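Local coordinates for uncharacterized protein (Staphylococcus aureus subsp. aureus Mu50, PDB 4QPV) that is of unknown function but has a unique fold, a kinked-helix-beta-beta-beta repeat, at residues K50-G55 with T70-S75; F58-D61 with L65-K68. One frame throughout, in Å; residues are numbered along the deposited sequence. Where two conformers were deposited one is given.

Contact 1. Residues K50-G55 with T70-S75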
ATOM      1  N   LYS A  50     -13.121 -18.008   8.694  1.00 25.88           N
ATOM      2  CA  LYS A  50     -12.010 -18.600   9.441  1.00 25.11           C
ATOM      3  C   LYS A  50     -10.689 -18.039   8.936  1.00 26.62           C
ATOM      4  O   LYS A  50      -9.832 -17.686   9.737  1.00 26.28           O
ATOM      5  CB  LYS A  50     -12.019 -20.141   9.286  1.00 26.39           C
ATOM      6  CG  LYS A  50     -10.843 -20.875   9.967  1.00 25.37           C
ATOM      7  CD  LYS A  50     -10.909 -20.752  11.495  1.00 30.12           C
ATOM      8  CE  LYS A  50     -10.068 -21.809  12.165  1.00 29.38           C
ATOM      9  NZ  LYS A  50     -10.420 -21.947  13.603  1.00 35.49           N
ATOM     10  N   ILE A  51     -10.538 -17.936   7.607  1.00 24.24           N
ATOM     11  CA  ILE A  51      -9.275 -17.460   7.022  1.00 23.59           C
ATOM     12  C   ILE A  51      -9.064 -15.989   7.416  1.00 27.13           C
ATOM     13  O   ILE A  51      -7.948 -15.614   7.808  1.00 25.25           O
ATOM     14  CB  ILE A  51      -9.212 -17.703   5.484  1.00 26.57           C
ATOM     15  CG1 ILE A  51      -9.194 -19.215   5.145  1.00 27.00           C
ATOM     16  CG2 ILE A  51      -7.997 -16.993   4.866  1.00 25.04           C
ATOM     17  CD1 ILE A  51      -9.659 -19.538   3.645  1.00 29.28           C
ATOM     18  N   ALA A  52     -10.139 -15.180   7.360  1.00 26.21           N
ATOM     19  CA  ALA A  52     -10.095 -13.765   7.764  1.00 26.78           C
ATOM     20  C   ALA A  52      -9.653 -13.638   9.229  1.00 29.84           C
ATOM     21  O   ALA A  52      -8.755 -12.853   9.534  1.00 28.28           O
ATOM     22  CB  ALA A  52     -11.459 -13.118   7.564  1.00 27.60           C
ATOM     23  N   LYS A  53     -10.234 -14.475  10.119  1.00 26.08           N
ATOM     24  CA  LYS A  53      -9.908 -14.492  11.547  1.00 25.64           C
ATOM     25  C   LYS A  53      -8.428 -14.851  11.759  1.00 27.89           C
ATOM     26  O   LYS A  53      -7.753 -14.192  12.561  1.00 26.86           O
ATOM     27  CB  LYS A  53     -10.831 -15.502  12.294  1.00 27.92           C
ATOM     28  CG  LYS A  53     -10.519 -15.636  13.784  1.00 40.39           C
ATOM     29  CD  LYS A  53     -11.588 -16.401  14.565  1.00 46.12           C
ATOM     30  CE  LYS A  53     -11.574 -17.893  14.343  1.00 44.41           C
ATOM     31  NZ  LYS A  53     -12.464 -18.586  15.315  1.00 54.97           N
ATOM     32  N   ARG A  54      -7.935 -15.893  11.048  1.00 24.04           N
ATOM     33  CA  ARG A  54      -6.523 -16.322  11.157  1.00 24.43           C
ATOM     34  C   ARG A  54      -5.569 -15.236  10.613  1.00 26.46           C
ATOM     35  O   ARG A  54      -4.504 -15.012  11.194  1.00 26.79           O
ATOM     36  CB  ARG A  54      -6.277 -17.675  10.460  1.00 26.01           C
ATOM     37  CG  ARG A  54      -7.017 -18.858  11.136  1.00 26.19           C
ATOM     38  CD  ARG A  54      -6.354 -19.250  12.452  1.00 30.23           C
ATOM     39  NE  ARG A  54      -5.354 -20.300  12.264  1.00 26.87           N
ATOM     40  CZ  ARG A  54      -4.395 -20.598  13.138  1.00 35.49           C
ATOM     41  NH1 ARG A  54      -4.243 -19.876  14.242  1.00 29.35           N
ATOM     42  NH2 ARG A  54      -3.580 -21.614  12.912  1.00 27.55           N
ATOM     43  N   GLY A  55      -5.956 -14.570   9.531  1.00 23.44           N
ATOM     44  CA  GLY A  55      -5.166 -13.468   8.970  1.00 23.55           C
ATOM     45  C   GLY A  55      -5.036 -12.317   9.948  1.00 29.41           C
ATOM     46  O   GLY A  55      -3.933 -11.828  10.205  1.00 29.05           O
ATOM     47  N   THR A  70      -9.924  -7.567   4.314  1.00 23.68           N
ATOM     48  CA  THR A  70     -10.690  -6.892   3.258  1.00 23.74           C
ATOM     49  C   THR A  70     -10.986  -7.840   2.107  1.00 26.89           C
ATOM     50  O   THR A  70     -11.876  -7.570   1.310  1.00 25.01           O
ATOM     51  CB  THR A  70      -9.917  -5.682   2.717  1.00 25.42           C
ATOM     52  OG1 THR A  70      -8.705  -6.165   2.145  1.00 24.92           O
ATOM     53  CG2 THR A  70      -9.644  -4.634   3.782  1.00 23.04           C
ATOM     54  N   ASN A  71     -10.191  -8.906   1.973  1.00 23.89           N
ATOM     55  CA  ASN A  71     -10.368  -9.846   0.876  1.00 23.57           C
ATOM     56  C   ASN A  71      -9.715 -11.152   1.178  1.00 26.46           C
ATOM     57  O   ASN A  71      -8.614 -11.180   1.721  1.00 27.07           O
ATOM     58  CB  ASN A  71      -9.808  -9.276  -0.459  1.00 24.44           C
ATOM     59  CG  ASN A  71     -10.403  -9.911  -1.701  1.00 32.44           C
ATOM     60  OD1 ASN A  71     -11.329 -10.728  -1.631  1.00 26.26           O
ATOM     61  ND2 ASN A  71      -9.917  -9.513  -2.872  1.00 24.86           N
ATOM     62  N   VAL A  72     -10.396 -12.249   0.824  1.00 22.24           N
ATOM     63  CA  VAL A  72      -9.839 -13.586   1.004  1.00 22.76           C
ATOM     64  C   VAL A  72      -9.883 -14.258  -0.344  1.00 27.33           C
ATOM     65  O   VAL A  72     -10.968 -14.391  -0.932  1.00 25.96           O
ATOM     66  CB  VAL A  72     -10.566 -14.404   2.104  1.00 27.40           C
ATOM     67  CG1 VAL A  72     -10.050 -15.841   2.135  1.00 27.83           C
ATOM     68  CG2 VAL A  72     -10.408 -13.742   3.476  1.00 26.98           C
ATOM     69  N   VAL A  73      -8.714 -14.678  -0.853  1.00 25.02           N
ATOM     70  CA  VAL A  73      -8.675 -15.266  -2.195  1.00 25.60           C
ATOM     71  C   VAL A  73      -7.872 -16.548  -2.249  1.00 28.93           C
ATOM     72  O   VAL A  73      -7.059 -16.801  -1.365  1.00 27.74           O
ATOM     73  CB  VAL A  73      -8.087 -14.246  -3.235  1.00 29.23           C
ATOM     74  CG1 VAL A  73      -8.971 -13.003  -3.383  1.00 28.93           C
ATOM     75  CG2 VAL A  73      -6.627 -13.862  -2.923  1.00 28.45           C
ATOM     76  N   GLY A  74      -8.072 -17.317  -3.324  1.00 27.01           N
ATOM     77  CA  GLY A  74      -7.231 -18.465  -3.640  1.00 28.06           C
ATOM     78  C   GLY A  74      -5.893 -17.889  -4.104  1.00 32.01           C
ATOM     79  O   GLY A  74      -5.867 -16.843  -4.761  1.00 29.95           O
ATOM     80  N   SER A  75      -4.765 -18.515  -3.724  1.00 30.32           N
ATOM     81  CA  SER A  75      -3.424 -18.065  -4.124  1.00 30.12           C
ATOM     82  C   SER A  75      -2.508 -19.282  -4.131  1.00 34.79           C
ATOM     83  O   SER A  75      -2.326 -19.908  -3.083  1.00 33.58           O
ATOM     84  CB  SER A  75      -2.915 -16.976  -3.179  1.00 32.62           C
ATOM     85  OG  SER A  75      -1.690 -16.436  -3.643  1.00 43.10           O
TER
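The carbonyl O of I51 takes the backbone N-H of G55 at 2.8 Å, an ordinary helical bond that fixes the turn from which the I51 side chain reaches toward V72. A second such bond, from R54 N to K50 O at 2.9 Å, holds the same turn. No hydrogen bond crosses to 70-75; the contact is apolar, side chain on side chain, with the A52 backbone beside it, and V72 is the strand residue that carries it. Its two methyls are divided between neighbouring helix residues. CG1, anti to the backbone N of V72 (chi1 173°), comes up against the beta-branched base of I51: it lies 3.6 Å from I51 CG2 and 3.9 Å from I51 CB. The far end of the isoleucine is also near, with I51 CD1 4.0 Å from V72 CG1, so that one methyl is met by the branch point, CG2 and CD1 of the isoleucine rather than at a single point. The other methyl serves A52 more loosely, V72 CG2 standing 4.2 Å from A52 N and 4.3 Å from A52 CB. With chi1 of I51 at -65°, its CG1 lies beside the backbone N, which puts CG2 anti to that N and nearest the valine.

V73 alternates to the other face of the strand and touches P34. Beyond the pair, I51 also packs on V79 and V81 of strand 78-87 and on F43 of helix 38-46, while V72 touches S44 of that helix. Before V72, T70 and N71 both face F82 in a classic beta bulge. The helix thus lies on a face of the three-stranded sheet; with no hydrogen bond across it, this small patch is held by van der Waals packing and the burial of methyl groups.

Contact 2. Residues F58-D61 with L65-K68; sequences FFMD and LKVK
The contact belongs to the connection from the end of helix 48-63 into the first strand of a three-stranded antiparallel sheet: the last turns of the helix run through a short link into 65-68, and the chain packs back on itself across the turn. On the inner side, F59 and V67 meet at about a right angle. The two methyls of V67 straddle the beta carbon of F59, with V67 CG2 at 3.6 Å and V67 CG1 at 3.7 Å from F59 CB. The valine therefore grips the root of the phenylalanine; its CG2 comes obliquely to the ring, whose far end runs on away from 65-68. That course follows from F59 CG standing anti to the carbonyl carbon (chi1 -81°).

The exposed side belongs to M60, a selenomethionine. Its backbone makes a CA-H...O contact, M60 CA lying 3.4 Å from L65 O with an angle of 126° at the hydrogen, a bent and presumably weak interaction. The side chain leaves with CG anti to the backbone N (chi1 -178°), then folds at chi2 and chi3, which brings its terminal methyl to the L65-K66 peptide. In this conformer M60 CE reaches K66 N at 3.6 Å and K66 CB at 3.8 Å, but two conformers were modelled, and this part of the contact is doubtful accordingly. The N-H of K66 is bonded to D87 OD2.

Around this connection, F59 lies on A94 and I96 of strand 90-98, V83 of strand 78-87 and V125 of helix 116-133. V67 shares V83 and adds C85, while L65, whose CB points away from 58-61, packs on F92 and V125. The buried side, F59 and L65, is thus packed between the sheet and helix 116-133.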
ATOM      1  N   PHE A  58      -2.710 -13.357  12.732  1.00 27.97           N
ATOM      2  CA  PHE A  58      -1.307 -13.293  12.310  1.00 27.52           C
ATOM      3  C   PHE A  58      -0.705 -11.892  12.567  1.00 29.26           C
ATOM      4  O   PHE A  58       0.401 -11.783  13.107  1.00 29.17           O
ATOM      5  CB  PHE A  58      -1.160 -13.656  10.823  1.00 28.44           C
ATOM      6  CG  PHE A  58       0.277 -13.682  10.341  1.00 29.52           C
ATOM      7  CD1 PHE A  58       0.894 -12.522   9.876  1.00 31.79           C
ATOM      8  CD2 PHE A  58       0.997 -14.873  10.308  1.00 31.51           C
ATOM      9  CE1 PHE A  58       2.229 -12.545   9.440  1.00 32.94           C
ATOM     10  CE2 PHE A  58       2.326 -14.898   9.871  1.00 34.50           C
ATOM     11  CZ  PHE A  58       2.935 -13.734   9.438  1.00 32.60           C
ATOM     12  N   PHE A  59      -1.418 -10.846  12.174  1.00 25.88           N
ATOM     13  CA  PHE A  59      -0.933  -9.468  12.320  1.00 25.62           C
ATOM     14  C   PHE A  59      -0.885  -9.048  13.776  1.00 32.01           C
ATOM     15  O   PHE A  59       0.011  -8.282  14.144  1.00 33.30           O
ATOM     16  CB  PHE A  59      -1.770  -8.496  11.483  1.00 25.47           C
ATOM     17  CG  PHE A  59      -1.343  -8.508  10.037  1.00 25.43           C
ATOM     18  CD1 PHE A  59      -1.836  -9.469   9.158  1.00 27.02           C
ATOM     19  CD2 PHE A  59      -0.384  -7.607   9.569  1.00 26.62           C
ATOM     20  CE1 PHE A  59      -1.394  -9.515   7.826  1.00 27.33           C
ATOM     21  CE2 PHE A  59       0.078  -7.674   8.252  1.00 27.86           C
ATOM     22  CZ  PHE A  59      -0.429  -8.627   7.391  1.00 26.32           C
HETATM   23  N   MSE A  60      -1.800  -9.577  14.623  1.00 28.57           N
HETATM   24  CA  MSE A  60      -1.760  -9.260  16.050  0.70 30.07           C
HETATM   25  C   MSE A  60      -0.556  -9.973  16.692  1.00 33.94           C
HETATM   26  O   MSE A  60       0.224  -9.327  17.381  1.00 32.74           O
HETATM   27  CB  MSE A  60      -3.082  -9.615  16.767  0.70 32.65           C
HETATM   28  CG  MSE A  60      -3.088  -9.241  18.270  0.70 42.15           C
HETATM   29 SE   MSE A  60      -2.732  -7.332  18.646  0.52 52.52          SE
HETATM   30  CE  MSE A  60      -4.459  -6.620  18.135  0.70 47.81           C
ATOM     31  N   ASP A  61      -0.397 -11.298  16.444  1.00 31.93           N
ATOM     32  CA  ASP A  61       0.704 -12.091  17.001  1.00 32.85           C
ATOM     33  C   ASP A  61       2.094 -11.553  16.616  1.00 36.93           C
ATOM     34  O   ASP A  61       2.980 -11.472  17.470  1.00 37.70           O
ATOM     35  CB  ASP A  61       0.597 -13.551  16.536  1.00 34.41           C
ATOM     36  CG  ASP A  61      -0.550 -14.337  17.154  1.00 37.90           C
ATOM     37  OD1 ASP A  61      -1.110 -13.875  18.181  1.00 39.01           O
ATOM     38  OD2 ASP A  61      -0.901 -15.395  16.605  1.00 39.63           O
ATOM     39  N   LEU A  65      -0.553  -5.381  16.066  1.00 29.84           N
ATOM     40  CA  LEU A  65      -1.514  -4.465  15.460  1.00 28.94           C
ATOM     41  C   LEU A  65      -2.856  -5.118  15.174  1.00 32.77           C
ATOM     42  O   LEU A  65      -2.919  -6.287  14.772  1.00 31.56           O
ATOM     43  CB  LEU A  65      -0.950  -3.904  14.151  1.00 27.91           C
ATOM     44  CG  LEU A  65       0.244  -2.944  14.319  1.00 32.53           C
ATOM     45  CD1 LEU A  65       1.004  -2.798  13.005  1.00 32.47           C
ATOM     46  CD2 LEU A  65      -0.210  -1.574  14.854  1.00 33.30           C
ATOM     47  N   LYS A  66      -3.923  -4.337  15.348  1.00 29.67           N
ATOM     48  CA  LYS A  66      -5.290  -4.747  15.057  1.00 29.30           C
ATOM     49  C   LYS A  66      -5.589  -4.423  13.587  1.00 29.33           C
ATOM     50  O   LYS A  66      -5.517  -3.266  13.172  1.00 29.05           O
ATOM     51  CB  LYS A  66      -6.279  -4.038  16.009  1.00 33.50           C
ATOM     52  CG  LYS A  66      -7.686  -4.644  16.008  1.00 53.96           C
ATOM     53  CD  LYS A  66      -8.753  -3.706  16.601  1.00 69.02           C
ATOM     54  CE  LYS A  66      -8.689  -3.569  18.108  1.00 90.66           C
ATOM     55  NZ  LYS A  66      -9.615  -2.518  18.613  1.00104.83           N
ATOM     56  N   VAL A  67      -5.872  -5.457  12.785  1.00 24.20           N
ATOM     57  CA  VAL A  67      -6.165  -5.269  11.354  1.00 23.48           C
ATOM     58  C   VAL A  67      -7.539  -5.874  11.073  1.00 27.03           C
ATOM     59  O   VAL A  67      -8.061  -6.640  11.896  1.00 26.33           O
ATOM     60  CB  VAL A  67      -5.057  -5.855  10.397  1.00 26.10           C
ATOM     61  CG1 VAL A  67      -3.676  -5.352  10.792  1.00 26.35           C
ATOM     62  CG2 VAL A  67      -5.073  -7.399  10.384  1.00 26.08           C
ATOM     63  N   LYS A  68      -8.095  -5.546   9.915  1.00 25.21           N
ATOM     64  CA  LYS A  68      -9.375  -6.073   9.444  1.00 26.01           C
ATOM     65  C   LYS A  68      -9.194  -6.677   8.033  1.00 27.46           C
ATOM     66  O   LYS A  68      -8.709  -5.991   7.137  1.00 24.18           O
ATOM     67  CB  LYS A  68     -10.440  -4.950   9.435  1.00 28.65           C
ATOM     68  CG  LYS A  68     -11.849  -5.416   9.076  1.00 45.03           C
ATOM     69  CD  LYS A  68     -12.591  -5.978  10.289  1.00 58.01           C
ATOM     70  CE  LYS A  68     -13.986  -6.448   9.953  1.00 66.42           C
ATOM     71  NZ  LYS A  68     -14.526  -7.335  11.021  1.00 72.85           N
TER

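Both contacts join helix 48-63 to strand 67-75, their centres 13 Å apart. Contact 2 closes the tight end, where helix and strand are linked by a short turn; contact 1 lies farther along both elements and spans a longer piece of chain. Contact 2 is the larger, at 245 Å² against 123 Å², and mixes a buried aromatic-aliphatic pair with an exposed selenomethionine that, in one of its two conformers, lies by the backbone. Contact 1 is partly buried and made by aliphatic side chains. Neither has a hydrogen bond across it. In each, a valine turned toward the helix carries the apolar packing.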